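Local coordinates for GphF Dehydratase 1 (Archangium violaceum, PDB 6MBF), which probably dehydrates beta-hydroxyacyl intermediates and shifts the resulting double bond during assembly of the polyketide gephyronic acid, at residues E102-S108 with T121-R127; A62-G68 with R127-R131; R157-Y161 with H220-F224. All blocks are in the same frame, centred on the assembly; numbering follows the deposited sequence.

Interaction 1 (E102-S108 with T121-R127)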
loop_
_atom_site.group_PDB
_atom_site.type_symbol
_atom_site.label_atom_id
_atom_site.label_comp_id
_atom_site.label_asym_id
_atom_site.label_seq_id
_atom_site.Cartn_x
_atom_site.Cartn_y
_atom_site.Cartn_z
ATOM N N GLU A 102 -4.514 -13.739 -15.394
ATOM C CA GLU A 102 -4.880 -12.843 -14.309
ATOM C C GLU A 102 -3.745 -12.612 -13.324
ATOM O O GLU A 102 -3.950 -11.930 -12.318
ATOM C CB GLU A 102 -6.106 -13.386 -13.562
ATOM C CG GLU A 102 -5.806 -14.435 -12.486
ATOM C CD GLU A 102 -5.306 -15.758 -13.049
ATOM O OE1 GLU A 102 -5.229 -15.896 -14.290
ATOM O OE2 GLU A 102 -4.994 -16.665 -12.243
ATOM N N ARG A 103 -2.547 -13.141 -13.578
ATOM C CA ARG A 103 -1.466 -13.103 -12.595
ATOM C C ARG A 103 -0.410 -12.060 -12.957
ATOM O O ARG A 103 -0.020 -11.934 -14.122
ATOM C CB ARG A 103 -0.802 -14.476 -12.470
ATOM C CG ARG A 103 -1.775 -15.641 -12.391
ATOM C CD ARG A 103 -1.026 -16.963 -12.316
ATOM N NE ARG A 103 0.287 -16.867 -12.950
ATOM C CZ ARG A 103 0.515 -17.082 -14.241
ATOM N NH1 ARG A 103 -0.482 -17.419 -15.049
ATOM N NH2 ARG A 103 1.743 -16.965 -14.724
ATOM N N PHE A 104 0.076 -11.337 -11.945
ATOM C CA PHE A 104 1.063 -10.286 -12.137
ATOM C C PHE A 104 2.280 -10.550 -11.258
ATOM O O PHE A 104 2.211 -11.252 -10.241
ATOM C CB PHE A 104 0.492 -8.887 -11.848
ATOM C CG PHE A 104 0.322 -8.591 -10.382
ATOM C CD1 PHE A 104 1.346 -7.996 -9.653
ATOM C CD2 PHE A 104 -0.866 -8.896 -9.733
ATOM C CE1 PHE A 104 1.191 -7.729 -8.304
ATOM C CE2 PHE A 104 -1.027 -8.627 -8.385
ATOM C CZ PHE A 104 0.007 -8.049 -7.669
ATOM N N GLU A 105 3.407 -9.989 -11.689
ATOM C CA GLU A 105 4.640 -9.983 -10.917
ATOM C C GLU A 105 5.295 -8.618 -11.041
ATOM O O GLU A 105 5.270 -8.000 -12.111
ATOM C CB GLU A 105 5.634 -11.047 -11.391
ATOM C CG GLU A 105 5.175 -12.478 -11.284
ATOM C CD GLU A 105 6.275 -13.427 -11.714
ATOM O OE1 GLU A 105 6.350 -13.742 -12.917
ATOM O OE2 GLU A 105 7.090 -13.821 -10.852
ATOM N N ILE A 106 5.899 -8.156 -9.951
ATOM C CA ILE A 106 6.604 -6.885 -9.922
ATOM C C ILE A 106 8.060 -7.154 -9.572
ATOM O O ILE A 106 8.352 -7.802 -8.557
ATOM C CB ILE A 106 5.953 -5.904 -8.931
ATOM C CG1 ILE A 106 4.509 -5.619 -9.368
ATOM C CG2 ILE A 106 6.778 -4.621 -8.817
ATOM C CD1 ILE A 106 3.763 -4.629 -8.446
ATOM N N HIS A 107 8.963 -6.676 -10.427
ATOM C CA HIS A 107 10.403 -6.839 -10.278
ATOM C C HIS A 107 11.086 -5.483 -10.392
ATOM O O HIS A 107 10.542 -4.536 -10.968
ATOM C CB HIS A 107 11.007 -7.750 -11.361
ATOM C CG HIS A 107 10.659 -9.201 -11.233
ATOM N ND1 HIS A 107 9.415 -9.706 -11.550
ATOM C CD2 HIS A 107 11.418 -10.265 -10.877
ATOM C CE1 HIS A 107 9.416 -11.015 -11.372
ATOM N NE2 HIS A 107 10.620 -11.381 -10.965
ATOM N N SER A 108 12.306 -5.400 -9.865
ATOM C CA SER A 108 13.153 -4.231 -10.067
ATOM C C SER A 108 14.520 -4.667 -10.566
ATOM O O SER A 108 14.927 -5.822 -10.406
ATOM C CB SER A 108 13.333 -3.402 -8.783
ATOM O OG SER A 108 14.180 -4.072 -7.860
ATOM N N THR A 121 14.999 -8.523 -9.471
ATOM C CA THR A 121 14.612 -9.040 -8.165
ATOM C C THR A 121 13.095 -8.986 -8.036
ATOM O O THR A 121 12.494 -7.928 -8.245
ATOM C CB THR A 121 15.256 -8.226 -7.041
ATOM O OG1 THR A 121 16.688 -8.329 -7.126
ATOM C CG2 THR A 121 14.774 -8.707 -5.674
ATOM N N ARG A 122 12.491 -10.115 -7.678
ATOM C CA ARG A 122 11.040 -10.198 -7.510
ATOM C C ARG A 122 10.631 -9.577 -6.180
ATOM O O ARG A 122 11.108 -10.000 -5.119
ATOM C CB ARG A 122 10.572 -11.652 -7.575
ATOM C CG ARG A 122 9.101 -11.825 -7.206
ATOM C CD ARG A 122 8.674 -13.305 -7.202
ATOM N NE ARG A 122 8.533 -13.849 -8.546
ATOM C CZ ARG A 122 9.238 -14.872 -9.022
ATOM N NH1 ARG A 122 10.138 -15.480 -8.260
ATOM N NH2 ARG A 122 9.038 -15.295 -10.263
ATOM N N HIS A 123 9.731 -8.592 -6.226
ATOM C CA HIS A 123 9.265 -7.924 -5.015
ATOM C C HIS A 123 7.847 -8.281 -4.617
ATOM O O HIS A 123 7.579 -8.430 -3.422
ATOM C CB HIS A 123 9.371 -6.402 -5.173
ATOM C CG HIS A 123 10.771 -5.941 -5.387
ATOM N ND1 HIS A 123 11.751 -6.088 -4.429
ATOM C CD2 HIS A 123 11.374 -5.389 -6.464
ATOM C CE1 HIS A 123 12.897 -5.636 -4.906
ATOM N NE2 HIS A 123 12.693 -5.196 -6.135
ATOM N N ALA A 124 6.928 -8.440 -5.570
ATOM C CA ALA A 124 5.539 -8.705 -5.201
ATOM C C ALA A 124 4.830 -9.410 -6.345
ATOM O O ALA A 124 5.121 -9.166 -7.518
ATOM C CB ALA A 124 4.784 -7.420 -4.838
ATOM N N THR A 125 3.889 -10.280 -5.983
ATOM C CA THR A 125 3.103 -11.048 -6.944
ATOM C C THR A 125 1.669 -11.186 -6.445
ATOM O O THR A 125 1.392 -11.073 -5.247
ATOM C CB THR A 125 3.679 -12.448 -7.165
ATOM O OG1 THR A 125 3.630 -13.174 -5.929
ATOM C CG2 THR A 125 5.133 -12.378 -7.641
ATOM N N GLY A 126 0.764 -11.466 -7.377
ATOM C CA GLY A 126 -0.627 -11.696 -7.021
ATOM C C GLY A 126 -1.470 -11.851 -8.271
ATOM O O GLY A 126 -0.950 -12.128 -9.355
ATOM N N ARG A 127 -2.773 -11.646 -8.110
ATOM C CA ARG A 127 -3.723 -11.774 -9.208
ATOM C C ARG A 127 -4.571 -10.516 -9.288
ATOM O O ARG A 127 -4.776 -9.830 -8.286
ATOM C CB ARG A 127 -4.618 -13.000 -9.027
ATOM C CG ARG A 127 -3.850 -14.270 -8.771
ATOM C CD ARG A 127 -4.773 -15.378 -8.293
ATOM N NE ARG A 127 -4.028 -16.444 -7.628
ATOM C CZ ARG A 127 -3.420 -17.436 -8.269
ATOM N NH1 ARG A 127 -3.463 -17.494 -9.593
ATOM N NH2 ARG A 127 -2.764 -18.363 -7.589
HETATM O O HOH W 1 17.788 -6.554 -8.654
#

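Interaction 2 (A62-G68 with R127-R131)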
loop_
_atom_site.group_PDB
_atom_site.type_symbol
_atom_site.label_atom_id
_atom_site.label_comp_id
_atom_site.label_asym_id
_atom_site.label_seq_id
_atom_site.Cartn_x
_atom_site.Cartn_y
_atom_site.Cartn_z
ATOM N N ALA A 62 -4.615 -3.536 -13.337
ATOM C CA ALA A 62 -5.969 -4.049 -13.533
ATOM C C ALA A 62 -6.802 -3.080 -14.360
ATOM O O ALA A 62 -7.556 -3.495 -15.252
ATOM C CB ALA A 62 -6.637 -4.302 -12.183
ATOM N N SER A 63 -6.672 -1.780 -14.081
ATOM C CA SER A 63 -7.478 -0.795 -14.791
ATOM C C SER A 63 -7.117 -0.745 -16.268
ATOM O O SER A 63 -7.998 -0.602 -17.126
ATOM C CB SER A 63 -7.301 0.582 -14.158
ATOM O OG SER A 63 -8.128 1.538 -14.806
ATOM N N ARG A 64 -5.833 -0.870 -16.585
ATOM C CA ARG A 64 -5.372 -0.688 -17.956
ATOM C C ARG A 64 -5.416 -1.966 -18.780
ATOM O O ARG A 64 -5.576 -1.892 -20.004
ATOM C CB ARG A 64 -3.952 -0.116 -17.955
ATOM C CG ARG A 64 -3.896 1.301 -17.415
ATOM C CD ARG A 64 -2.538 1.646 -16.788
ATOM N NE ARG A 64 -2.471 3.058 -16.420
ATOM C CZ ARG A 64 -3.063 3.585 -15.351
ATOM N NH1 ARG A 64 -3.770 2.821 -14.527
ATOM N NH2 ARG A 64 -2.950 4.885 -15.106
ATOM N N LEU A 65 -5.286 -3.134 -18.152
ATOM C CA LEU A 65 -5.247 -4.390 -18.895
ATOM C C LEU A 65 -6.589 -5.095 -18.965
ATOM O O LEU A 65 -6.858 -5.795 -19.947
ATOM C CB LEU A 65 -4.237 -5.355 -18.266
ATOM C CG LEU A 65 -2.765 -4.972 -18.330
ATOM C CD1 LEU A 65 -1.912 -6.042 -17.668
ATOM C CD2 LEU A 65 -2.341 -4.753 -19.772
ATOM N N LEU A 66 -7.413 -4.956 -17.944
ATOM C CA LEU A 66 -8.596 -5.800 -17.880
ATOM C C LEU A 66 -9.824 -5.045 -18.357
ATOM O O LEU A 66 -9.963 -3.845 -18.088
ATOM C CB LEU A 66 -8.832 -6.295 -16.455
ATOM C CG LEU A 66 -7.712 -7.181 -15.909
ATOM C CD1 LEU A 66 -7.990 -7.569 -14.477
ATOM C CD2 LEU A 66 -7.531 -8.425 -16.771
ATOM N N PRO A 67 -10.724 -5.729 -19.056
ATOM C CA PRO A 67 -11.891 -5.053 -19.624
ATOM C C PRO A 67 -12.934 -4.717 -18.571
ATOM O O PRO A 67 -13.027 -5.344 -17.509
ATOM C CB PRO A 67 -12.445 -6.086 -20.606
ATOM C CG PRO A 67 -12.115 -7.392 -19.950
ATOM C CD PRO A 67 -10.749 -7.182 -19.324
ATOM N N GLY A 68 -13.736 -3.723 -18.901
ATOM C CA GLY A 68 -14.891 -3.386 -18.094
ATOM C C GLY A 68 -15.240 -1.923 -18.237
ATOM O O GLY A 68 -14.495 -1.130 -18.811
ATOM N N ARG A 127 -2.773 -11.646 -8.110
ATOM C CA ARG A 127 -3.723 -11.774 -9.208
ATOM C C ARG A 127 -4.571 -10.516 -9.288
ATOM O O ARG A 127 -4.776 -9.830 -8.286
ATOM C CB ARG A 127 -4.618 -13.000 -9.027
ATOM C CG ARG A 127 -3.850 -14.270 -8.771
ATOM C CD ARG A 127 -4.773 -15.378 -8.293
ATOM N NE ARG A 127 -4.028 -16.444 -7.628
ATOM C CZ ARG A 127 -3.420 -17.436 -8.269
ATOM N NH1 ARG A 127 -3.463 -17.494 -9.593
ATOM N NH2 ARG A 127 -2.764 -18.363 -7.589
ATOM N N ILE A 128 -5.039 -10.196 -10.491
ATOM C CA ILE A 128 -5.864 -9.011 -10.692
ATOM C C ILE A 128 -7.186 -9.421 -11.327
ATOM O O ILE A 128 -7.278 -10.428 -12.039
ATOM C CB ILE A 128 -5.165 -7.931 -11.547
ATOM C CG1 ILE A 128 -4.561 -8.543 -12.815
ATOM C CG2 ILE A 128 -4.096 -7.180 -10.724
ATOM C CD1 ILE A 128 -4.029 -7.502 -13.788
ATOM N N ALA A 129 -8.216 -8.633 -11.053
ATOM C CA ALA A 129 -9.539 -8.884 -11.606
ATOM C C ALA A 129 -10.312 -7.574 -11.612
ATOM O O ALA A 129 -9.878 -6.564 -11.053
ATOM C CB ALA A 129 -10.281 -9.968 -10.822
ATOM N N ARG A 130 -11.471 -7.614 -12.259
ATOM C CA ARG A 130 -12.338 -6.459 -12.401
ATOM C C ARG A 130 -13.769 -6.973 -12.415
ATOM O O ARG A 130 -14.057 -7.984 -13.059
ATOM C CB ARG A 130 -12.001 -5.696 -13.683
ATOM C CG ARG A 130 -12.533 -4.297 -13.758
ATOM C CD ARG A 130 -11.672 -3.508 -14.715
ATOM N NE ARG A 130 -12.301 -2.256 -15.102
ATOM C CZ ARG A 130 -11.742 -1.377 -15.918
ATOM N NH1 ARG A 130 -10.535 -1.615 -16.417
ATOM N NH2 ARG A 130 -12.378 -0.256 -16.225
ATOM N N ARG A 131 -14.653 -6.298 -11.687
ATOM C CA ARG A 131 -16.028 -6.763 -11.551
ATOM C C ARG A 131 -16.978 -5.580 -11.634
ATOM O O ARG A 131 -16.684 -4.502 -11.110
ATOM C CB ARG A 131 -16.236 -7.506 -10.224
ATOM C CG ARG A 131 -17.639 -8.048 -10.038
ATOM C CD ARG A 131 -17.809 -8.778 -8.716
ATOM N NE ARG A 131 -17.868 -7.872 -7.572
ATOM C CZ ARG A 131 -16.904 -7.761 -6.664
ATOM N NH1 ARG A 131 -15.812 -8.500 -6.773
ATOM N NH2 ARG A 131 -17.036 -6.917 -5.649
#

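Interaction 3 (R157-Y161 with H220-F224)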
loop_
_atom_site.group_PDB
_atom_site.type_symbol
_atom_site.label_atom_id
_atom_site.label_comp_id
_atom_site.label_asym_id
_atom_site.label_seq_id
_atom_site.Cartn_x
_atom_site.Cartn_y
_atom_site.Cartn_z
ATOM N N ARG A 157 7.385 8.945 17.619
ATOM C CA ARG A 157 8.064 7.656 17.748
ATOM C C ARG A 157 8.351 7.026 16.387
ATOM O O ARG A 157 9.378 6.358 16.208
ATOM C CB ARG A 157 7.228 6.694 18.589
ATOM C CG ARG A 157 7.044 7.098 20.039
ATOM C CD ARG A 157 5.839 6.376 20.621
ATOM N NE ARG A 157 6.197 5.389 21.632
ATOM C CZ ARG A 157 5.721 5.396 22.874
ATOM N NH1 ARG A 157 4.860 6.333 23.249
ATOM N NH2 ARG A 157 6.096 4.461 23.737
ATOM N N MET A 158 7.450 7.206 15.423
ATOM C CA MET A 158 7.597 6.584 14.112
ATOM C C MET A 158 8.436 7.412 13.141
ATOM O O MET A 158 8.640 6.983 12.001
ATOM C CB MET A 158 6.214 6.315 13.495
ATOM C CG MET A 158 5.368 5.291 14.266
ATOM S SD MET A 158 6.044 3.614 14.230
ATOM C CE MET A 158 5.679 3.138 12.540
ATOM N N ARG A 159 8.936 8.578 13.549
ATOM C CA ARG A 159 9.636 9.411 12.577
ATOM C C ARG A 159 10.968 8.816 12.140
ATOM O O ARG A 159 11.519 9.263 11.127
ATOM C CB ARG A 159 9.842 10.822 13.133
ATOM C CG ARG A 159 10.905 10.938 14.200
ATOM C CD ARG A 159 10.854 12.338 14.810
ATOM N NE ARG A 159 11.501 12.404 16.116
ATOM C CZ ARG A 159 12.719 12.885 16.320
ATOM N NH1 ARG A 159 13.431 13.351 15.302
ATOM N NH2 ARG A 159 13.224 12.908 17.546
ATOM N N ILE A 160 11.472 7.795 12.845
ATOM C CA ILE A 160 12.633 7.060 12.365
ATOM C C ILE A 160 12.286 6.189 11.168
ATOM O O ILE A 160 13.192 5.747 10.443
ATOM C CB ILE A 160 13.244 6.209 13.495
ATOM C CG1 ILE A 160 12.207 5.246 14.078
ATOM C CG2 ILE A 160 13.793 7.111 14.584
ATOM C CD1 ILE A 160 12.802 4.233 15.033
ATOM N N TYR A 161 10.993 5.926 10.945
ATOM C CA TYR A 161 10.537 5.149 9.803
ATOM C C TYR A 161 9.823 5.972 8.744
ATOM O O TYR A 161 9.766 5.536 7.593
ATOM C CB TYR A 161 9.573 4.043 10.247
ATOM C CG TYR A 161 10.105 3.155 11.337
ATOM C CD1 TYR A 161 11.370 2.590 11.249
ATOM C CD2 TYR A 161 9.332 2.877 12.462
ATOM C CE1 TYR A 161 11.857 1.759 12.262
ATOM C CE2 TYR A 161 9.813 2.061 13.476
ATOM C CZ TYR A 161 11.065 1.512 13.369
ATOM O OH TYR A 161 11.519 0.695 14.378
ATOM N N HIS A 220 7.740 -0.758 18.890
ATOM C CA HIS A 220 7.897 -0.449 17.477
ATOM C C HIS A 220 9.307 -0.733 16.963
ATOM O O HIS A 220 9.581 -0.486 15.783
ATOM C CB HIS A 220 7.512 1.014 17.208
ATOM C CG HIS A 220 8.478 2.008 17.766
ATOM N ND1 HIS A 220 8.805 2.058 19.104
ATOM C CD2 HIS A 220 9.188 2.996 17.167
ATOM C CE1 HIS A 220 9.675 3.031 19.305
ATOM N NE2 HIS A 220 9.923 3.617 18.147
ATOM N N ARG A 221 10.204 -1.254 17.802
ATOM C CA ARG A 221 11.450 -1.801 17.280
ATOM C C ARG A 221 11.167 -3.112 16.548
ATOM O O ARG A 221 10.247 -3.852 16.901
ATOM C CB ARG A 221 12.465 -2.027 18.407
ATOM C CG ARG A 221 13.889 -2.245 17.897
ATOM C CD ARG A 221 14.904 -2.495 19.012
ATOM N NE ARG A 221 14.986 -3.904 19.395
ATOM C CZ ARG A 221 15.508 -4.863 18.633
ATOM N NH1 ARG A 221 15.989 -4.582 17.428
ATOM N NH2 ARG A 221 15.541 -6.113 19.069
ATOM N N GLU A 222 11.974 -3.400 15.513
ATOM C CA GLU A 222 11.701 -4.492 14.578
ATOM C C GLU A 222 10.275 -4.330 14.058
ATOM O O GLU A 222 9.413 -5.184 14.323
ATOM C CB GLU A 222 11.867 -5.864 15.236
ATOM C CG GLU A 222 13.098 -6.021 16.105
ATOM C CD GLU A 222 12.922 -7.120 17.138
ATOM O OE1 GLU A 222 12.752 -6.803 18.338
ATOM O OE2 GLU A 222 12.928 -8.304 16.742
ATOM N N PRO A 223 9.998 -3.265 13.311
ATOM C CA PRO A 223 8.605 -2.860 13.089
ATOM C C PRO A 223 7.873 -3.785 12.132
ATOM O O PRO A 223 8.471 -4.440 11.274
ATOM C CB PRO A 223 8.746 -1.456 12.496
ATOM C CG PRO A 223 10.047 -1.514 11.767
ATOM C CD PRO A 223 10.945 -2.369 12.621
ATOM N N PHE A 224 6.552 -3.823 12.292
ATOM C CA PHE A 224 5.715 -4.639 11.426
ATOM C C PHE A 224 5.723 -4.105 9.999
ATOM O O PHE A 224 5.664 -2.893 9.769
ATOM C CB PHE A 224 4.286 -4.686 11.963
ATOM C CG PHE A 224 4.156 -5.464 13.241
ATOM C CD1 PHE A 224 4.016 -6.849 13.216
ATOM C CD2 PHE A 224 4.206 -4.821 14.466
ATOM C CE1 PHE A 224 3.915 -7.571 14.399
ATOM C CE2 PHE A 224 4.108 -5.542 15.649
ATOM C CZ PHE A 224 3.963 -6.909 15.616
HETATM O O HOH W 2 11.590 6.005 17.942
HETATM O O HOH W 3 14.082 -1.509 14.883
#

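Interaction 1 (E102-S108 with T121-R127)
E105 sends CG anti to its own carbonyl carbon (chi1 -62°) and runs on extended, while R122 starts opposite its backbone N (chi1 172°) and bends at chi3, which turns its guanidinium side-on to the carboxylate. The two planes are nearly coplanar. R122 makes a salt bridge with E105, giving hydrogen bonds from R122 NE (2.7 Å) and R122 NH2 (2.5 Å, on the syn side) to E105 OE2; OE1 of E105 pairs with R98 of the next strand. With alanine at this position, R122 and R98 would probably lose their shared counter-charge, and the R122 guanidinium would be free to swing. R122 CA also packs over the face of the H107 ring, 3.8 Å from its centroid. On the other side of the strands, the F104 ring covers G126, where a side chain would collide with the ring; glycine suits the place. S108 OG, 2.5 Å from H123 NE2, hydrogen-bonds at the edge of the imidazole. At the open end of the hairpin, R127 NH1 makes a salt bridge with E102 OE2 (3.2 Å), and R127 NE is held by D78. I106 O takes H123 N at 2.8 Å and, weakly, A124 N at 3.4 Å. H123 and A124 both stand opposite I106, a classic beta bulge in an antiparallel hairpin of a hotdog fold, with F104 and I106 packed on helix 52-65.

Interaction 2 (A62-G68 with R127-R131)
The guanidinium of R130 has backbone on one face and at its edge: P67 C and G68 N lie over that face, the latter above its centre, while the carbonyls of A62 and S63 lie near its plane at the edge. NH1 gives a weak, strongly bent hydrogen bond to S63 O (2.8 Å, 123° at the hydrogen), and L66 O stands at the same 2.8 Å from NH1. NH2 is taken by N69 O, just beyond the segment, whereas NE is buried with no partner in the model. An arginine fits here because a helix ends here: the carbonyls of the last turn and of the residues after it crowd together, and their negative ends would probably favour a cation. R130 can span the gap because its CG leaves opposite the backbone N (chi1 -163°) and the chain stays extended to NE, with CD passing 3.6 Å from P67 O. G68 has backbone angles that call for glycine, and a side chain there would also press on R130 NE.

The other half of the contact is apolar. A62, small enough to let the helix come close, puts CB 4.0 Å from I128 CB, and L66 lays CD1 3.5 Å from A129 CA and 3.9 Å from I128 CG1. L66 N still bonds back to A62 O, which holds the backbone of L66 as the chain leaves the helix. The end of helix 52-65 thus lies against strand 121-131, with F104 of strand 103-109 touching I128 and L74 of strand 73-81 touching both S63 and R130.

Interaction 3 (R157-Y161 with H220-F224)
Y161 reaches across to the loop of H220 and P223, its CB directed toward that loop and CG set anti to the carbonyl carbon (chi1 -53°). Beyond CG the ring slides between two aliphatic groups: I160 CG1, from its own segment, sits over the centre of one face, and P223 CG lies over the opposite face, displaced toward the rim in a CH-pi contact. Y161 CD2 has M158 SD at the ring edge, 3.8 Å off. Y161 CE2 meets H220 O at 3.4 Å and then H220 CD2 at 3.9 Å, and Y161 CE1 touches P223 CG at 3.8 Å. Y161 CZ has the same proline carbon, P223 CG, at 3.6 Å. The tip, Y161 OH, donates to H220 O at 2.7 Å, from a position tilted 28° out of the carbonyl plane. It also receives a weak bond from a water that accepts from E222 N. Tyrosine suits this place: the ring offers two faces to aliphatic groups, and its hydroxyl can donate to a backbone carbonyl.

The contact belongs to the second half of the double-hotdog fold expected for a polyketide synthase dehydratase. It joins the turn after helix 151-158, which leads straight into a Tyr-Gly-Pro tripeptide familiar in these domains, to the loop entering strand 224-234. W42, in the first half, bonds to the backbone of Y161.

The H220 imidazole, turned back toward the helix end, takes R157 CB over one face. In the plane of the ring, a water at 2.9 Å from H220 NE2 donates to R157 O at 2.8 Å, linking the imidazole to the backbone near the helix end.

Interactions 1 and 2 share R127 and strand 121-131: the backbone of E102 meets that of I128, and F104 packs on I128 where they touch. Interaction 1 is strand against strand, so backbone bonds, interrupted by a bulge, dominate, with salt bridges on the partly exposed side and mostly apolar groups plus a serine–histidine pair on the buried side facing helix 52-65. Interaction 2 sets the end of that helix on the strand, mixing buried A62 and I128 with an arginine among carbonyls near the surface. Interaction 3 lies across the chain's centre from interaction 2, about 35 Å between centres, and joins a helix end and a loop through a buried tyrosine, a histidine, a proline and waters.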